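Local coordinates for GTP-binding protein (Pyrococcus horikoshii, PDB 1WXQ), which probably binds GTP as an Obg-type P-loop GTPase and may hydrolyse nucleotide, although its cellular role is unknown, at residues N66-I71 and F265-P270; A102-H107 and F314-L319; V218-K223 and Q306-R311; E230-L235 and D298-T303; R237-E240 and I245-P248. One frame throughout, in Å; residues are numbered along the deposited sequence.

Contact 1 of 5, residues N66-I71 and F265-P270; sequences NGLALI and FIEYIP
Carboxylate oxygen OE2 of Glu267 carries nearly all of this contact, reaching across to two carbon atoms rather than to a donor. It lies 4.1 Å from CB of Asn66 and just as far from CD1 of Leu68, loose van der Waals distances. Glu267 gets there by a bend at chi2 (-111°), which turns the carboxylate toward the far segment while the side chains of Leu68 and Glu267 meet at a slant. Its other oxygen, OE1, forms a long, weak ion pair with NE of Arg65, which may help to hold the acid on this side. Asn66 and Gly67, both with positive phi, form the type I' turn of a tight beta hairpin between strands 64-65 and 68-77, and Asn-Gly is the classic pair for such a turn: each tolerates a left-handed backbone, and Gly67 has no CB to be crowded. Beyond the turn, Leu68 starts the strand and also packs on Ile45 and Asp47 of strand 39-47, a partly exposed place where a branched apolar chain can rest on the neighbouring strand.

Contact 2 of 5, residues A102-H107 and F314-L319; sequences ASALIH and FDLLKL
Ser103 meets Leu317 twice, once through its backbone and once through its side chain. Its carbonyl O is 3.4 Å from CD2 of Leu317, a van der Waals contact, while its CB lies 3.9 Å from the other methyl, CD1. The two branches of Leu317 thus lie against the chain at Ser103, and a small residue there lets the leucine come close. Next in sequence, Ala104 turns its single methyl toward the helix end and receives two leucines: CB stands 3.7 Å from CD1 of Leu316 and 4.1 Å from CD2 of Leu317. Leu317 can serve both neighbours because its CG sits beside the backbone N (chi1 -52°), and the chain then runs straight on toward the strand. An alanine in place of Leu317 is likely to open a gap over Ser103 and Ala104, since both methyls that touch them would be gone. Leu105 points the other way, onto Met217 of strand 217-222 and Ile138 of helix 127-147, as alternation along a strand requires. Ile106 returns to the first face and packs on Val308 and Val312, farther back along helix 305-316. On the helix side, Lys318 breaks out of helical geometry with positive phi just after Leu317, whose carbonyl O accepts a hydrogen bond from NZ of Lys346. The end of helix 305-316 packs over the start of strand 104-110, the layered alpha/beta packing of a P-loop GTPase, in which helices lie on a largely parallel sheet.

Contact 3 of 5, residues V218-K223 and Q306-R311; sequences VIAANK and QEVINR
Flat groups stay at the margins where Val218 and Ala220 meet Val308: no ring lies between the segments. The guanidinium of Arg311 leads away from the strand, its NE in a salt bridge with OD2 of Asp315. The carboxamides of Gln306 and Asn310, well removed from the strand, are joined by a weak bond from NE2 of Gln306 to OD1 of Asn310 (3.3 Å). The contact itself is aliphatic. CG1 of Val218 meets CG1 of Val308 at 3.7 Å, the two side chains sliding past each other in opposite directions. In Val308 this methyl is anti to the backbone N (chi1 172°), while the other branch, CG2, lies 4.3 Å from CB of Ala220. Beta-branched valines suit a strand and a buried helix face alike, and the small alanine allows close approach. Strand 218-222 and helix 306-311 run almost antiparallel, at 174° with axes 9.0 Å apart, as layers of the Rossmann-like P-loop GTPase fold. The strand ends at Asn222, and Lys223 follows in the loop, the two consistent with the start of the NKxD (G4) motif that reads guanine in related GTPases. There Asn222 is held through ND2 to the carbonyl of Val11 and through OD1 to the amide of Ala251, while Lys223 NZ forms a salt bridge with Asp110. Phe16 of helix 13-21 packs beside this contact, against both Ala220 and Val308.

Contact 4 of 5, residues E230-L235 and D298-T303; sequences EQIKRL and DRFGST
Ile232 makes the tight part of this contact with a single atom, its terminal CD1. That methyl comes in at the edge of the Phe300 ring, near the ring plane, 3.7 Å from CE2 and 3.9 Å from CZ of Phe300. The two side chains approach from opposite directions, Phe300 with CG beside its backbone N (chi1 -54°), a setting that brings the end of the ring nearer the helix than its CB direction alone would. Over one face of the ring runs the extended chain of Arg299, with its CG 3.8 Å above the plane and over the centre of Phe300. The guanidinium continues to the helix, where NH2 of Arg299 lies 3.9 Å from CD1 of Ile232, approached obliquely. Its charge is met elsewhere: NH2 forms a salt bridge with OD1 of Asp229 and a hydrogen bond with the carbonyl of Ala227. Ala224 and Pro248 touch both Ile232 and Phe300 and extend the apolar patch. Elsewhere the contact is loose: the backbones stay 11.2 Å apart even between CA of Ile232 and CA of Phe300, and Glu230, Lys233 and Arg234 are exposed, as charged residues on the outer side of a helix should be. The arrangement ties helix 229-241 to the loop leading into helix 305-316, on the side of the GTPase domain that carries the probable G4 motif.

Contact 5 of 5, residues R237-E240 and I245-P248; sequences REEE and IVIP
Val246 is the hub of the first shell. Its CG2 lies 3.8 Å from CB of Glu239, and its backbone N faces OE2 of Glu240 at 3.5 Å, too long to count as a hydrogen bond here. The same OE2 lies 3.8 Å from CA of Ile245. Two acids thus touch the strand in different ways, Glu239 with the foot of its side chain and Glu240 with its very end. Because Glu240 is exposed and also touches a crystal neighbour, its position may owe something to the lattice. In the next shell, the bend at chi2 (-49°) of Glu239 leads the carboxylate away from Val246, so that OE1 pairs with NH1 of Arg242 in a salt bridge while the aliphatic part stays against the valine. A glutamate suits this place because its methylenes can be buried, here also against Val128 and Ile131 of helix 127-147, while its charge is answered. Val246 in turn rests on Ile219 and Ala221 of the neighbouring strand. Farther out, alternation sends Ile245 and Ile247 to the other face of the sheet, where both meet Arg311 and Ile247 also meets Glu307 and Val308 of helix 305-316. The backbone of Ile245 and Ile247 bonds to strand 217-222 on one side, so the amide of Val246 points to the opposite edge, on the side where OE2 of Glu240 lies. A short loop leads from helix 229-241 into strand 245-249, closing a beta-alpha-beta crossover between neighbouring parallel strands, the recurring unit of P-loop GTPases.

Contacts 2, 3 and 5 follow neighbouring parallel strands 104-110, 217-222 and 245-249 of one sheet, their centres 10 to 15 Å apart. Probable backbone hydrogen bonds join contact 3 to both others. Helix 305-316 serves contacts 2 and 3, and helix 229-241 serves contacts 4 and 5, which meet at Pro248. Along the chain the contacts nest: 5 lies within 4, 4 within 3, and 3 within 2, whereas contact 1 crosses contacts 2, 3 and 4 and encloses contact 5. Contact 1 is more remote, its centre 17 Å from that of contact 3, yet Tyr268 touches Thr303 of contact 4. Late segments thus appear to pack back on the sheet, consistent with one GTPase domain.

Contact 1 of 5, residues N66-I71 and F265-P270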
# COMPACT_ATOMS: atom_id res chain seq x y z
N ASN A 66 19.45 -13.27 -3.47
CA ASN A 66 20.39 -12.51 -4.30
C ASN A 66 20.60 -11.06 -3.90
O ASN A 66 20.46 -10.15 -4.72
CB ASN A 66 19.95 -12.58 -5.76
CG ASN A 66 20.63 -13.70 -6.52
OD1 ASN A 66 21.46 -14.44 -5.97
ND2 ASN A 66 20.28 -13.85 -7.80
N GLY A 67 20.95 -10.84 -2.64
CA GLY A 67 21.19 -9.48 -2.18
C GLY A 67 19.94 -8.62 -2.14
O GLY A 67 20.03 -7.39 -2.07
N LEU A 68 18.78 -9.26 -2.17
CA LEU A 68 17.52 -8.53 -2.13
C LEU A 68 16.63 -9.03 -0.99
O LEU A 68 16.60 -10.23 -0.69
CB LEU A 68 16.76 -8.67 -3.45
CG LEU A 68 17.28 -7.91 -4.68
CD1 LEU A 68 16.45 -8.29 -5.90
CD2 LEU A 68 17.22 -6.40 -4.44
N ALA A 69 15.92 -8.10 -0.37
CA ALA A 69 15.02 -8.44 0.73
C ALA A 69 13.59 -8.62 0.22
O ALA A 69 13.01 -7.73 -0.41
CB ALA A 69 15.06 -7.34 1.78
N LEU A 70 13.02 -9.79 0.49
CA LEU A 70 11.64 -10.06 0.10
C LEU A 70 10.78 -10.10 1.37
O LEU A 70 10.64 -11.14 2.01
CB LEU A 70 11.54 -11.38 -0.68
CG LEU A 70 11.97 -11.34 -2.15
CD1 LEU A 70 13.48 -11.14 -2.27
CD2 LEU A 70 11.56 -12.63 -2.83
N ILE A 71 10.23 -8.94 1.72
CA ILE A 71 9.40 -8.77 2.90
C ILE A 71 7.94 -9.06 2.56
O ILE A 71 7.38 -8.43 1.68
CB ILE A 71 9.51 -7.32 3.39
CG1 ILE A 71 10.95 -6.83 3.20
CG2 ILE A 71 9.09 -7.21 4.85
CD1 ILE A 71 11.15 -5.34 3.41
N PHE A 265 14.36 -19.89 -14.25
CA PHE A 265 14.85 -18.97 -13.22
C PHE A 265 14.30 -17.54 -13.38
O PHE A 265 14.73 -16.76 -14.22
CB PHE A 265 16.38 -18.94 -13.32
CG PHE A 265 16.97 -18.46 -12.02
CD1 PHE A 265 17.33 -17.12 -11.89
CD2 PHE A 265 17.20 -19.35 -10.99
CE1 PHE A 265 17.92 -16.68 -10.72
CE2 PHE A 265 17.79 -18.90 -9.81
CZ PHE A 265 18.15 -17.56 -9.67
N ILE A 266 13.28 -17.22 -12.54
CA ILE A 266 12.74 -15.85 -12.44
C ILE A 266 12.74 -15.30 -11.00
O ILE A 266 12.94 -16.03 -10.03
CB ILE A 266 11.32 -15.86 -13.01
CG1 ILE A 266 10.33 -16.32 -11.95
CG2 ILE A 266 11.24 -16.84 -14.19
CD1 ILE A 266 10.77 -17.62 -11.28
N GLU A 267 12.52 -13.95 -10.86
CA GLU A 267 12.81 -13.35 -9.55
C GLU A 267 11.66 -12.69 -8.74
O GLU A 267 11.37 -13.12 -7.62
CB GLU A 267 14.10 -12.50 -9.58
CG GLU A 267 15.35 -13.36 -9.35
CD GLU A 267 15.98 -13.04 -8.00
OE1 GLU A 267 16.10 -13.94 -7.17
OE2 GLU A 267 16.42 -11.91 -7.81
N TYR A 268 10.99 -11.63 -9.26
CA TYR A 268 10.98 -11.33 -10.69
C TYR A 268 11.24 -9.85 -10.99
O TYR A 268 10.69 -8.95 -10.36
CB TYR A 268 9.62 -11.75 -11.26
CG TYR A 268 9.69 -11.81 -12.74
CD1 TYR A 268 10.62 -12.64 -13.36
CD2 TYR A 268 8.82 -11.05 -13.52
CE1 TYR A 268 10.68 -12.71 -14.75
CE2 TYR A 268 8.89 -11.11 -14.91
CZ TYR A 268 9.81 -11.94 -15.52
OH TYR A 268 9.87 -12.02 -16.90
N ILE A 269 12.10 -9.63 -12.00
CA ILE A 269 12.21 -8.30 -12.61
C ILE A 269 12.91 -8.42 -13.96
O ILE A 269 12.27 -8.59 -14.99
CB ILE A 269 13.01 -7.42 -11.68
CG1 ILE A 269 12.21 -6.75 -10.71
CG2 ILE A 269 13.55 -6.19 -12.41
CD1 ILE A 269 12.81 -5.88 -9.66
N PRO A 270 14.26 -8.40 -13.99
CA PRO A 270 15.01 -8.33 -15.24
C PRO A 270 14.63 -9.44 -16.22
O PRO A 270 14.60 -9.25 -17.44
CB PRO A 270 16.49 -8.42 -14.91
CG PRO A 270 16.67 -8.21 -13.41
CD PRO A 270 15.18 -8.46 -12.86

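Contact 2 of 5, residues A102-H107 and F314-L319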
# COMPACT_ATOMS: atom_id res chain seq x y z
N ALA A 102 -8.29 -2.15 3.97
CA ALA A 102 -7.13 -1.97 3.13
C ALA A 102 -6.36 -0.70 3.45
O ALA A 102 -6.95 0.34 3.68
CB ALA A 102 -7.56 -1.95 1.66
N SER A 103 -5.04 -0.79 3.48
CA SER A 103 -4.22 0.38 3.72
C SER A 103 -4.03 1.05 2.35
O SER A 103 -3.72 2.23 2.26
CB SER A 103 -2.85 -0.01 4.27
OG SER A 103 -2.97 -0.58 5.55
N ALA A 104 -4.18 0.27 1.29
CA ALA A 104 -4.03 0.83 -0.04
C ALA A 104 -4.65 -0.12 -1.02
O ALA A 104 -4.87 -1.28 -0.72
CB ALA A 104 -2.56 1.04 -0.39
N LEU A 105 -4.93 0.40 -2.21
CA LEU A 105 -5.53 -0.42 -3.23
C LEU A 105 -4.75 -0.33 -4.53
O LEU A 105 -4.22 0.73 -4.88
CB LEU A 105 -6.94 0.06 -3.51
CG LEU A 105 -7.95 0.26 -2.40
CD1 LEU A 105 -9.08 1.15 -2.93
CD2 LEU A 105 -8.46 -1.07 -1.92
N ILE A 106 -4.70 -1.45 -5.24
CA ILE A 106 -4.08 -1.49 -6.55
C ILE A 106 -5.26 -1.63 -7.51
O ILE A 106 -5.88 -2.69 -7.61
CB ILE A 106 -3.17 -2.70 -6.71
CG1 ILE A 106 -1.97 -2.57 -5.78
CG2 ILE A 106 -2.72 -2.83 -8.17
CD1 ILE A 106 -1.07 -3.79 -5.82
N HIS A 107 -5.60 -0.55 -8.21
CA HIS A 107 -6.72 -0.63 -9.14
C HIS A 107 -6.27 -1.01 -10.55
O HIS A 107 -5.70 -0.19 -11.28
CB HIS A 107 -7.49 0.70 -9.17
CG HIS A 107 -8.74 0.63 -9.99
ND1 HIS A 107 -9.16 -0.53 -10.59
CD2 HIS A 107 -9.66 1.57 -10.28
CE1 HIS A 107 -10.30 -0.31 -11.23
NE2 HIS A 107 -10.62 0.95 -11.06
N PHE A 314 6.48 1.32 -0.54
CA PHE A 314 7.51 2.34 -0.35
C PHE A 314 7.11 3.79 -0.65
O PHE A 314 7.64 4.72 -0.05
CB PHE A 314 8.72 2.00 -1.21
CG PHE A 314 9.28 0.63 -0.96
CD1 PHE A 314 9.56 0.20 0.35
CD2 PHE A 314 9.56 -0.22 -2.03
CE1 PHE A 314 10.10 -1.07 0.59
CE2 PHE A 314 10.10 -1.50 -1.81
CZ PHE A 314 10.37 -1.93 -0.49
N ASP A 315 6.19 3.98 -1.58
CA ASP A 315 5.79 5.32 -1.96
C ASP A 315 4.46 5.76 -1.38
O ASP A 315 4.41 6.67 -0.55
CB ASP A 315 5.73 5.43 -3.47
CG ASP A 315 5.69 6.85 -3.94
OD1 ASP A 315 5.06 7.68 -3.25
OD2 ASP A 315 6.28 7.13 -5.01
N LEU A 316 3.37 5.12 -1.81
CA LEU A 316 2.05 5.48 -1.31
C LEU A 316 2.08 5.52 0.21
O LEU A 316 1.93 6.56 0.82
CB LEU A 316 1.00 4.44 -1.71
CG LEU A 316 -0.02 4.61 -2.82
CD1 LEU A 316 -1.29 3.87 -2.36
CD2 LEU A 316 -0.34 6.08 -3.08
N LEU A 317 2.28 4.36 0.81
CA LEU A 317 2.29 4.25 2.26
C LEU A 317 3.59 4.75 2.88
O LEU A 317 3.67 4.94 4.09
CB LEU A 317 2.01 2.80 2.66
CG LEU A 317 0.73 2.27 1.98
CD1 LEU A 317 0.48 0.84 2.35
CD2 LEU A 317 -0.45 3.14 2.37
N LYS A 318 4.60 4.97 2.05
CA LYS A 318 5.90 5.46 2.50
C LYS A 318 6.53 4.63 3.61
O LYS A 318 7.03 5.16 4.61
CB LYS A 318 5.77 6.92 2.96
CG LYS A 318 5.29 7.88 1.88
CD LYS A 318 5.90 9.26 2.05
CE LYS A 318 5.56 9.88 3.41
NZ LYS A 318 6.33 11.13 3.68
N LEU A 319 6.50 3.31 3.45
CA LEU A 319 7.10 2.42 4.43
C LEU A 319 8.59 2.28 4.09
O LEU A 319 8.98 2.44 2.93
CB LEU A 319 6.41 1.06 4.39
CG LEU A 319 4.90 1.13 4.66
CD1 LEU A 319 4.25 -0.19 4.32
CD2 LEU A 319 4.64 1.49 6.11

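Contact 3 of 5, residues V218-K223 and Q306-R311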
# COMPACT_ATOMS: atom_id res chain seq x y z
N VAL A 218 -2.90 2.69 -6.27
CA VAL A 218 -1.99 2.72 -7.38
C VAL A 218 -2.75 2.03 -8.50
O VAL A 218 -3.44 1.04 -8.29
CB VAL A 218 -0.68 1.96 -7.10
CG1 VAL A 218 0.13 1.81 -8.39
CG2 VAL A 218 0.14 2.73 -6.07
N ILE A 219 -2.63 2.59 -9.69
CA ILE A 219 -3.33 2.06 -10.84
C ILE A 219 -2.44 1.18 -11.72
O ILE A 219 -1.38 1.59 -12.18
CB ILE A 219 -3.91 3.22 -11.65
CG1 ILE A 219 -4.70 4.13 -10.70
CG2 ILE A 219 -4.80 2.69 -12.78
CD1 ILE A 219 -5.25 5.37 -11.34
N ALA A 220 -2.88 -0.05 -11.92
CA ALA A 220 -2.14 -0.97 -12.77
C ALA A 220 -2.82 -0.96 -14.13
O ALA A 220 -3.92 -1.48 -14.28
CB ALA A 220 -2.17 -2.38 -12.19
N ALA A 221 -2.18 -0.32 -15.12
CA ALA A 221 -2.72 -0.27 -16.47
C ALA A 221 -2.33 -1.61 -17.08
O ALA A 221 -1.30 -1.73 -17.73
CB ALA A 221 -2.09 0.88 -17.25
N ASN A 222 -3.17 -2.61 -16.84
CA ASN A 222 -2.89 -3.97 -17.28
C ASN A 222 -3.16 -4.27 -18.75
O ASN A 222 -3.96 -3.61 -19.39
CB ASN A 222 -3.66 -4.95 -16.39
CG ASN A 222 -3.08 -6.34 -16.42
OD1 ASN A 222 -1.87 -6.53 -16.34
ND2 ASN A 222 -3.95 -7.34 -16.52
N LYS A 223 -2.49 -5.31 -19.25
CA LYS A 223 -2.59 -5.74 -20.65
C LYS A 223 -1.83 -4.74 -21.50
O LYS A 223 -2.08 -4.60 -22.69
CB LYS A 223 -4.05 -5.82 -21.11
CG LYS A 223 -4.93 -6.74 -20.26
CD LYS A 223 -6.20 -7.20 -20.98
CE LYS A 223 -7.09 -6.03 -21.39
NZ LYS A 223 -8.35 -6.49 -22.08
N GLN A 306 5.55 -6.29 -10.11
CA GLN A 306 6.41 -6.03 -8.96
C GLN A 306 6.58 -4.55 -8.67
O GLN A 306 6.66 -4.14 -7.50
CB GLN A 306 7.78 -6.67 -9.17
CG GLN A 306 8.62 -6.74 -7.90
CD GLN A 306 7.94 -7.53 -6.79
OE1 GLN A 306 7.49 -8.66 -7.00
NE2 GLN A 306 7.86 -6.93 -5.61
N GLU A 307 6.64 -3.75 -9.73
CA GLU A 307 6.81 -2.30 -9.64
C GLU A 307 5.62 -1.68 -8.89
O GLU A 307 5.78 -0.85 -7.99
CB GLU A 307 6.89 -1.72 -11.06
CG GLU A 307 7.53 -0.36 -11.17
CD GLU A 307 7.45 0.19 -12.60
OE1 GLU A 307 7.63 -0.62 -13.54
OE2 GLU A 307 7.23 1.41 -12.77
N VAL A 308 4.41 -2.09 -9.27
CA VAL A 308 3.22 -1.58 -8.63
C VAL A 308 3.25 -1.84 -7.12
O VAL A 308 3.00 -0.93 -6.33
CB VAL A 308 1.96 -2.22 -9.22
CG1 VAL A 308 0.74 -1.82 -8.40
CG2 VAL A 308 1.79 -1.78 -10.67
N ILE A 309 3.58 -3.07 -6.72
CA ILE A 309 3.62 -3.42 -5.30
C ILE A 309 4.68 -2.63 -4.53
O ILE A 309 4.46 -2.24 -3.38
CB ILE A 309 3.82 -4.94 -5.11
CG1 ILE A 309 2.60 -5.67 -5.68
CG2 ILE A 309 4.04 -5.26 -3.65
CD1 ILE A 309 2.72 -7.18 -5.72
N ASN A 310 5.83 -2.38 -5.15
CA ASN A 310 6.87 -1.61 -4.49
C ASN A 310 6.39 -0.15 -4.34
O ASN A 310 6.67 0.51 -3.33
CB ASN A 310 8.20 -1.65 -5.27
CG ASN A 310 8.92 -3.01 -5.19
OD1 ASN A 310 8.53 -3.91 -4.43
ND2 ASN A 310 9.97 -3.17 -5.99
N ARG A 311 5.66 0.37 -5.33
CA ARG A 311 5.20 1.75 -5.26
C ARG A 311 4.14 1.91 -4.20
O ARG A 311 4.04 2.97 -3.57
CB ARG A 311 4.67 2.25 -6.63
CG ARG A 311 5.75 2.43 -7.70
CD ARG A 311 6.83 3.46 -7.29
NE ARG A 311 6.33 4.83 -7.29
CZ ARG A 311 6.11 5.55 -8.39
NH1 ARG A 311 6.37 5.04 -9.59
NH2 ARG A 311 5.63 6.78 -8.29

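Contact 4 of 5, residues E230-L235 and D298-T303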
# COMPACT_ATOMS: atom_id res chain seq x y z
N GLU A 230 1.45 5.08 -26.85
CA GLU A 230 0.59 6.25 -26.91
C GLU A 230 -0.60 6.11 -25.96
O GLU A 230 -0.98 7.03 -25.24
CB GLU A 230 0.09 6.40 -28.35
CG GLU A 230 -0.82 7.61 -28.52
CD GLU A 230 -1.07 7.84 -30.00
OE1 GLU A 230 -1.46 6.90 -30.68
OE2 GLU A 230 -0.87 8.96 -30.46
N GLN A 231 -1.23 4.92 -26.00
CA GLN A 231 -2.36 4.66 -25.12
C GLN A 231 -1.94 4.70 -23.65
O GLN A 231 -2.62 5.27 -22.80
CB GLN A 231 -2.92 3.28 -25.47
CG GLN A 231 -4.22 3.36 -26.26
CD GLN A 231 -4.48 2.04 -26.94
OE1 GLN A 231 -3.60 1.23 -27.17
NE2 GLN A 231 -5.77 1.84 -27.28
N ILE A 232 -0.81 4.02 -23.37
CA ILE A 232 -0.33 3.96 -21.99
C ILE A 232 0.06 5.34 -21.46
O ILE A 232 -0.41 5.79 -20.43
CB ILE A 232 0.88 3.02 -21.96
CG1 ILE A 232 0.45 1.58 -22.23
CG2 ILE A 232 1.53 3.06 -20.56
CD1 ILE A 232 1.63 0.66 -22.51
N LYS A 233 0.96 6.00 -22.20
CA LYS A 233 1.47 7.32 -21.84
C LYS A 233 0.34 8.32 -21.64
O LYS A 233 0.45 9.26 -20.86
CB LYS A 233 2.43 7.85 -22.92
CG LYS A 233 3.04 9.21 -22.59
CD LYS A 233 3.89 9.80 -23.73
CE LYS A 233 5.34 9.36 -23.68
NZ LYS A 233 5.54 7.91 -23.99
N ARG A 234 -0.77 8.12 -22.34
CA ARG A 234 -1.87 9.07 -22.25
C ARG A 234 -2.59 8.95 -20.91
O ARG A 234 -2.94 9.93 -20.27
CB ARG A 234 -2.84 8.77 -23.39
CG ARG A 234 -3.98 9.78 -23.47
CD ARG A 234 -4.90 9.51 -24.67
NE ARG A 234 -5.48 8.16 -24.58
CZ ARG A 234 -5.62 7.48 -25.73
NH1 ARG A 234 -5.24 8.03 -26.87
NH2 ARG A 234 -6.14 6.25 -25.72
N LEU A 235 -2.83 7.69 -20.51
CA LEU A 235 -3.51 7.45 -19.25
C LEU A 235 -2.61 7.80 -18.06
O LEU A 235 -3.05 8.34 -17.05
CB LEU A 235 -3.90 5.97 -19.19
CG LEU A 235 -4.41 5.56 -17.80
CD1 LEU A 235 -5.81 6.12 -17.51
CD2 LEU A 235 -4.52 4.05 -17.64
N ASP A 298 10.28 -6.88 -23.08
CA ASP A 298 11.61 -6.31 -22.98
C ASP A 298 11.52 -4.79 -23.16
O ASP A 298 12.53 -4.09 -23.13
CB ASP A 298 12.45 -6.92 -24.10
CG ASP A 298 13.79 -7.41 -23.55
OD1 ASP A 298 14.37 -6.71 -22.72
OD2 ASP A 298 14.25 -8.46 -24.00
N ARG A 299 10.25 -4.46 -23.47
CA ARG A 299 9.83 -3.14 -23.84
C ARG A 299 9.56 -2.31 -22.58
O ARG A 299 9.74 -1.10 -22.53
CB ARG A 299 8.54 -3.37 -24.66
CG ARG A 299 7.50 -2.27 -24.51
CD ARG A 299 6.14 -2.63 -25.16
NE ARG A 299 5.35 -1.42 -25.42
CZ ARG A 299 4.03 -1.56 -25.71
NH1 ARG A 299 3.51 -2.77 -25.76
NH2 ARG A 299 3.26 -0.48 -25.90
N PHE A 300 9.13 -2.94 -21.49
CA PHE A 300 8.87 -2.21 -20.23
C PHE A 300 9.94 -2.40 -19.15
O PHE A 300 9.99 -1.65 -18.18
CB PHE A 300 7.53 -2.62 -19.62
CG PHE A 300 6.37 -2.50 -20.54
CD1 PHE A 300 5.72 -3.64 -21.01
CD2 PHE A 300 5.90 -1.25 -20.92
CE1 PHE A 300 4.62 -3.54 -21.86
CE2 PHE A 300 4.79 -1.13 -21.77
CZ PHE A 300 4.15 -2.29 -22.24
N GLY A 301 10.79 -3.42 -19.31
CA GLY A 301 11.82 -3.69 -18.32
C GLY A 301 11.39 -4.70 -17.27
O GLY A 301 12.18 -5.07 -16.39
N SER A 302 10.14 -5.15 -17.34
CA SER A 302 9.59 -6.12 -16.42
C SER A 302 8.12 -6.31 -16.70
O SER A 302 7.57 -5.77 -17.65
CB SER A 302 9.79 -5.60 -15.00
OG SER A 302 8.83 -4.58 -14.74
N THR A 303 7.44 -7.09 -15.87
CA THR A 303 6.01 -7.32 -16.05
C THR A 303 5.19 -6.21 -15.41
O THR A 303 3.97 -6.18 -15.55
CB THR A 303 5.59 -8.69 -15.47
OG1 THR A 303 6.15 -8.86 -14.16
CG2 THR A 303 6.06 -9.82 -16.42

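Contact 5 of 5, residues R237-E240 and I245-P248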
# COMPACT_ATOMS: atom_id res chain seq x y z
N ARG A 237 -0.25 10.12 -18.01
CA ARG A 237 -0.27 11.58 -17.94
C ARG A 237 -1.52 12.16 -17.32
O ARG A 237 -1.45 12.95 -16.39
CB ARG A 237 -0.09 12.17 -19.34
CG ARG A 237 1.32 12.10 -19.88
CD ARG A 237 2.22 13.19 -19.33
NE ARG A 237 3.39 13.34 -20.18
CZ ARG A 237 4.47 12.56 -20.12
NH1 ARG A 237 4.53 11.57 -19.22
NH2 ARG A 237 5.47 12.74 -20.97
N GLU A 238 -2.67 11.76 -17.85
CA GLU A 238 -3.95 12.27 -17.38
C GLU A 238 -4.13 12.01 -15.88
O GLU A 238 -4.39 12.94 -15.11
CB GLU A 238 -5.08 11.60 -18.18
CG GLU A 238 -6.44 12.27 -18.09
CD GLU A 238 -7.51 11.52 -18.88
OE1 GLU A 238 -7.23 11.07 -20.03
OE2 GLU A 238 -8.64 11.37 -18.37
N GLU A 239 -3.94 10.77 -15.47
CA GLU A 239 -4.11 10.39 -14.08
C GLU A 239 -3.02 10.84 -13.10
O GLU A 239 -3.31 11.04 -11.92
CB GLU A 239 -4.30 8.88 -13.97
CG GLU A 239 -5.66 8.40 -14.47
CD GLU A 239 -6.81 9.21 -13.88
OE1 GLU A 239 -6.73 9.57 -12.68
OE2 GLU A 239 -7.79 9.48 -14.61
N GLU A 240 -1.79 11.01 -13.56
CA GLU A 240 -0.75 11.43 -12.62
C GLU A 240 -0.95 12.89 -12.23
O GLU A 240 -0.38 13.37 -11.25
CB GLU A 240 0.65 11.18 -13.19
CG GLU A 240 0.97 9.68 -13.42
CD GLU A 240 2.43 9.30 -13.14
OE1 GLU A 240 3.35 10.04 -13.58
OE2 GLU A 240 2.68 8.26 -12.49
N ILE A 245 -0.73 7.25 -9.25
CA ILE A 245 0.47 6.65 -9.82
C ILE A 245 0.01 5.55 -10.78
O ILE A 245 -0.72 4.64 -10.38
CB ILE A 245 1.33 6.00 -8.73
CG1 ILE A 245 1.90 7.08 -7.81
CG2 ILE A 245 2.41 5.14 -9.37
CD1 ILE A 245 2.73 6.54 -6.66
N VAL A 246 0.42 5.62 -12.04
CA VAL A 246 0.01 4.60 -13.01
C VAL A 246 1.15 3.85 -13.65
O VAL A 246 2.03 4.46 -14.25
CB VAL A 246 -0.81 5.18 -14.16
CG1 VAL A 246 -1.16 4.07 -15.13
CG2 VAL A 246 -2.05 5.85 -13.64
N ILE A 247 1.11 2.53 -13.57
CA ILE A 247 2.18 1.72 -14.14
C ILE A 247 1.67 0.64 -15.12
O ILE A 247 0.73 -0.10 -14.83
CB ILE A 247 2.98 1.10 -12.96
CG1 ILE A 247 3.65 2.25 -12.18
CG2 ILE A 247 4.01 0.07 -13.47
CD1 ILE A 247 4.08 1.87 -10.76
N PRO A 248 2.27 0.59 -16.32
CA PRO A 248 1.85 -0.42 -17.31
C PRO A 248 2.11 -1.79 -16.70
O PRO A 248 3.00 -1.95 -15.86
CB PRO A 248 2.71 -0.12 -18.52
CG PRO A 248 3.88 0.62 -17.96
CD PRO A 248 3.28 1.48 -16.90